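PDB 6P0F: GTPase subunit of restriction endonuclease from Thermococcus gammatolerans, which probably recognises modified DNA through its YTH-type N-terminal domain, as the GTP-dependent subunit of a McrBC-like restriction system. Local coordinates for residues A[31-36]-A[108-113]. Sequence-based numbering, arbitrary orientation.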
ATOM      1  N   ASN A  31      -9.716 -18.179  -3.528  1.00 23.51           N
ATOM      2  CA  ASN A  31     -10.602 -18.951  -2.654  1.00 25.42           C
ATOM      3  C   ASN A  31     -10.442 -18.611  -1.182  1.00 28.41           C
ATOM      4  O   ASN A  31     -11.367 -18.875  -0.411  1.00 34.79           O
ATOM      5  CB  ASN A  31     -10.393 -20.452  -2.916  1.00 29.27           C
ATOM      6  CG  ASN A  31     -10.872 -20.851  -4.292  1.00 50.69           C
ATOM      7  OD1 ASN A  31     -11.563 -20.083  -4.977  1.00 58.32           O
ATOM      8  ND2 ASN A  31     -10.524 -22.061  -4.708  1.00 60.94           N
ATOM      9  N   GLU A  32      -9.298 -18.044  -0.760  1.00 23.14           N
ATOM     10  CA  GLU A  32      -9.124 -17.617   0.617  1.00 25.24           C
ATOM     11  C   GLU A  32     -10.026 -16.438   0.967  1.00 24.52           C
ATOM     12  O   GLU A  32     -10.262 -16.181   2.152  1.00 28.96           O
ATOM     13  CB  GLU A  32      -7.647 -17.283   0.900  1.00 28.04           C
ATOM     14  CG  GLU A  32      -6.644 -18.400   0.487  1.00 32.99           C
ATOM     15  CD  GLU A  32      -5.163 -18.051   0.797  1.00 38.59           C
ATOM     16  OE1 GLU A  32      -4.273 -18.094  -0.139  1.00 32.15           O
ATOM     17  OE2 GLU A  32      -4.891 -17.743   1.988  1.00 37.19           O
ATOM     18  N   LEU A  33     -10.553 -15.723  -0.030  1.00 19.97           N
ATOM     19  CA  LEU A  33     -11.424 -14.581   0.212  1.00 17.52           C
ATOM     20  C   LEU A  33     -12.882 -14.838  -0.144  1.00 21.27           C
ATOM     21  O   LEU A  33     -13.742 -14.037   0.241  1.00 22.87           O
ATOM     22  CB  LEU A  33     -10.947 -13.358  -0.591  1.00 20.05           C
ATOM     23  CG  LEU A  33      -9.548 -12.838  -0.257  1.00 21.48           C
ATOM     24  CD1 LEU A  33      -9.151 -11.695  -1.201  1.00 21.81           C
ATOM     25  CD2 LEU A  33      -9.496 -12.411   1.163  1.00 24.69           C
ATOM     26  N   GLU A  34     -13.155 -15.862  -0.949  1.00 21.97           N
ATOM     27  CA  GLU A  34     -14.517 -16.186  -1.334  1.00 25.13           C
ATOM     28  C   GLU A  34     -15.336 -16.455  -0.080  1.00 24.62           C
ATOM     29  O   GLU A  34     -14.851 -17.060   0.875  1.00 26.33           O
ATOM     30  CB  GLU A  34     -14.533 -17.399  -2.260  1.00 23.83           C
ATOM     31  CG  GLU A  34     -14.048 -17.083  -3.671  1.00 26.54           C
ATOM     32  CD  GLU A  34     -15.062 -16.368  -4.549  1.00 39.11           C
ATOM     33  OE1 GLU A  34     -14.835 -16.285  -5.786  1.00 43.60           O
ATOM     34  OE2 GLU A  34     -16.067 -15.861  -4.006  1.00 41.27           O
ATOM     35  N   GLY A  35     -16.558 -15.959  -0.068  1.00 24.34           N
ATOM     36  CA  GLY A  35     -17.393 -16.060   1.103  1.00 27.37           C
ATOM     37  C   GLY A  35     -17.313 -14.864   2.009  1.00 27.96           C
ATOM     38  O   GLY A  35     -18.177 -14.705   2.874  1.00 31.78           O
ATOM     39  N   GLN A  36     -16.302 -14.020   1.836  1.00 23.70           N
ATOM     40  CA  GLN A  36     -16.109 -12.838   2.652  1.00 21.99           C
ATOM     41  C   GLN A  36     -16.070 -11.552   1.856  1.00 27.48           C
ATOM     42  O   GLN A  36     -16.619 -10.537   2.296  1.00 34.70           O
ATOM     43  CB  GLN A  36     -14.807 -12.965   3.454  1.00 23.32           C
ATOM     44  CG  GLN A  36     -14.784 -14.144   4.397  1.00 22.08           C
ATOM     45  CD  GLN A  36     -15.740 -13.977   5.558  1.00 23.52           C
ATOM     46  OE1 GLN A  36     -16.014 -12.864   6.012  1.00 25.64           O
ATOM     47  NE2 GLN A  36     -16.252 -15.088   6.043  1.00 24.59           N
ATOM     48  N   VAL A 108     -14.796  -8.393  10.849  1.00 32.08           N
ATOM     49  CA  VAL A 108     -13.354  -8.414  10.611  1.00 26.78           C
ATOM     50  C   VAL A 108     -12.690  -9.744  10.920  1.00 25.43           C
ATOM     51  O   VAL A 108     -11.489  -9.904  10.651  1.00 26.59           O
ATOM     52  CB  VAL A 108     -12.667  -7.310  11.443  1.00 26.91           C
ATOM     53  CG1 VAL A 108     -13.110  -5.943  10.971  1.00 30.53           C
ATOM     54  CG2 VAL A 108     -12.971  -7.461  12.959  1.00 29.88           C
ATOM     55  N   SER A 109     -13.413 -10.732  11.455  1.00 26.49           N
ATOM     56  CA  SER A 109     -12.719 -11.912  11.945  1.00 22.83           C
ATOM     57  C   SER A 109     -11.892 -12.601  10.849  1.00 22.27           C
ATOM     58  O   SER A 109     -10.822 -13.155  11.135  1.00 24.11           O
ATOM     59  CB  SER A 109     -13.712 -12.916  12.533  1.00 30.55           C
ATOM     60  OG  SER A 109     -13.029 -14.111  12.833  1.00 41.98           O
ATOM     61  N   PHE A 110     -12.403 -12.637   9.612  1.00 24.53           N
ATOM     62  CA  PHE A 110     -11.682 -13.355   8.558  1.00 21.85           C
ATOM     63  C   PHE A 110     -10.307 -12.738   8.289  1.00 24.33           C
ATOM     64  O   PHE A 110      -9.409 -13.434   7.800  1.00 24.71           O
ATOM     65  CB  PHE A 110     -12.502 -13.424   7.246  1.00 22.37           C
ATOM     66  CG  PHE A 110     -12.443 -12.183   6.393  1.00 22.95           C
ATOM     67  CD1 PHE A 110     -13.184 -11.052   6.723  1.00 27.48           C
ATOM     68  CD2 PHE A 110     -11.681 -12.155   5.245  1.00 23.84           C
ATOM     69  CE1 PHE A 110     -13.133  -9.909   5.932  1.00 27.88           C
ATOM     70  CE2 PHE A 110     -11.636 -11.025   4.441  1.00 25.77           C
ATOM     71  CZ  PHE A 110     -12.361  -9.901   4.781  1.00 25.46           C
ATOM     72  N   LEU A 111     -10.118 -11.463   8.604  1.00 22.57           N
ATOM     73  CA  LEU A 111      -8.833 -10.817   8.336  1.00 19.44           C
ATOM     74  C   LEU A 111      -7.719 -11.450   9.152  1.00 24.42           C
ATOM     75  O   LEU A 111      -6.555 -11.374   8.758  1.00 24.87           O
ATOM     76  CB  LEU A 111      -8.913  -9.306   8.611  1.00 22.03           C
ATOM     77  CG  LEU A 111      -9.857  -8.559   7.670  1.00 23.51           C
ATOM     78  CD1 LEU A 111     -10.059  -7.124   8.116  1.00 28.86           C
ATOM     79  CD2 LEU A 111      -9.353  -8.626   6.235  1.00 25.09           C
ATOM     80  N   ASN A 112      -8.052 -12.101  10.281  1.00 25.35           N
ATOM     81  CA  ASN A 112      -7.033 -12.773  11.072  1.00 26.68           C
ATOM     82  C   ASN A 112      -6.533 -14.041  10.404  1.00 26.89           C
ATOM     83  O   ASN A 112      -5.518 -14.581  10.850  1.00 32.70           O
ATOM     84  CB  ASN A 112      -7.576 -13.107  12.473  1.00 27.25           C
ATOM     85  CG  ASN A 112      -7.938 -11.870  13.271  1.00 34.55           C
ATOM     86  OD1 ASN A 112      -7.175 -10.897  13.342  1.00 33.15           O
ATOM     87  ND2 ASN A 112      -9.116 -11.898  13.876  1.00 40.45           N
ATOM     88  N   ASP A 113      -7.225 -14.522   9.363  1.00 24.80           N
ATOM     89  CA  ASP A 113      -6.721 -15.617   8.531  1.00 27.86           C
ATOM     90  C   ASP A 113      -5.368 -15.257   7.915  1.00 34.68           C
ATOM     91  O   ASP A 113      -4.545 -16.140   7.651  1.00 37.04           O
ATOM     92  CB  ASP A 113      -7.673 -15.945   7.357  1.00 34.50           C
ATOM     93  CG  ASP A 113      -9.041 -16.526   7.765  1.00 49.19           C
ATOM     94  OD1 ASP A 113      -9.296 -16.799   8.962  1.00 39.23           O
ATOM     95  OD2 ASP A 113      -9.877 -16.712   6.827  1.00 43.38           O
TER
HETATM   96  O   HOH W   1     -11.567 -15.578   4.260  1.00 32.88           O
HETATM   97  O   HOH W   2      -9.044 -18.100   4.343  1.00 45.33           O
HETATM   98  O   HOH W   3     -15.372 -12.489   8.917  1.00 29.55           O
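Q36 lies along one face of the F110 ring where two loops of the YTH-type domain meet. Residues 31-36 lie in the loop between strand 28-29 and helix 39-45; S109 and F110 belong to a 3-10 segment in the loop between strands 91-102 and 123-127. The main contact is CH-pi: Q36 CB sits 3.7 Å from the F110 ring centroid, only 13° off the ring normal. The Q36 chain bends at chi2 (-69°), which brings CD and OE1 over the CB-CG end of F110. Amide and ring planes are 25° apart, and OE1 comes within 3.4 Å of F110 CD1. L111 CD2 is over the opposite face, toward the rim. L33 meets the ring edge instead, with CD2 4.2 Å from F110 CE2; its side chain also touches L42, C50, F52 and F126. Cutting F110 back to alanine would probably leave the Q36 aliphatic chain without the ring face it lies on and open a gap beside L33 CD2. No direct hydrogen bond joins the loops, but waters do. One water donates to both E32 O and D113 OD2, the latter at 3.0 Å. Another accepts from F110 N at 3.1 Å and donates to Q36 OE1 at 3.0 Å.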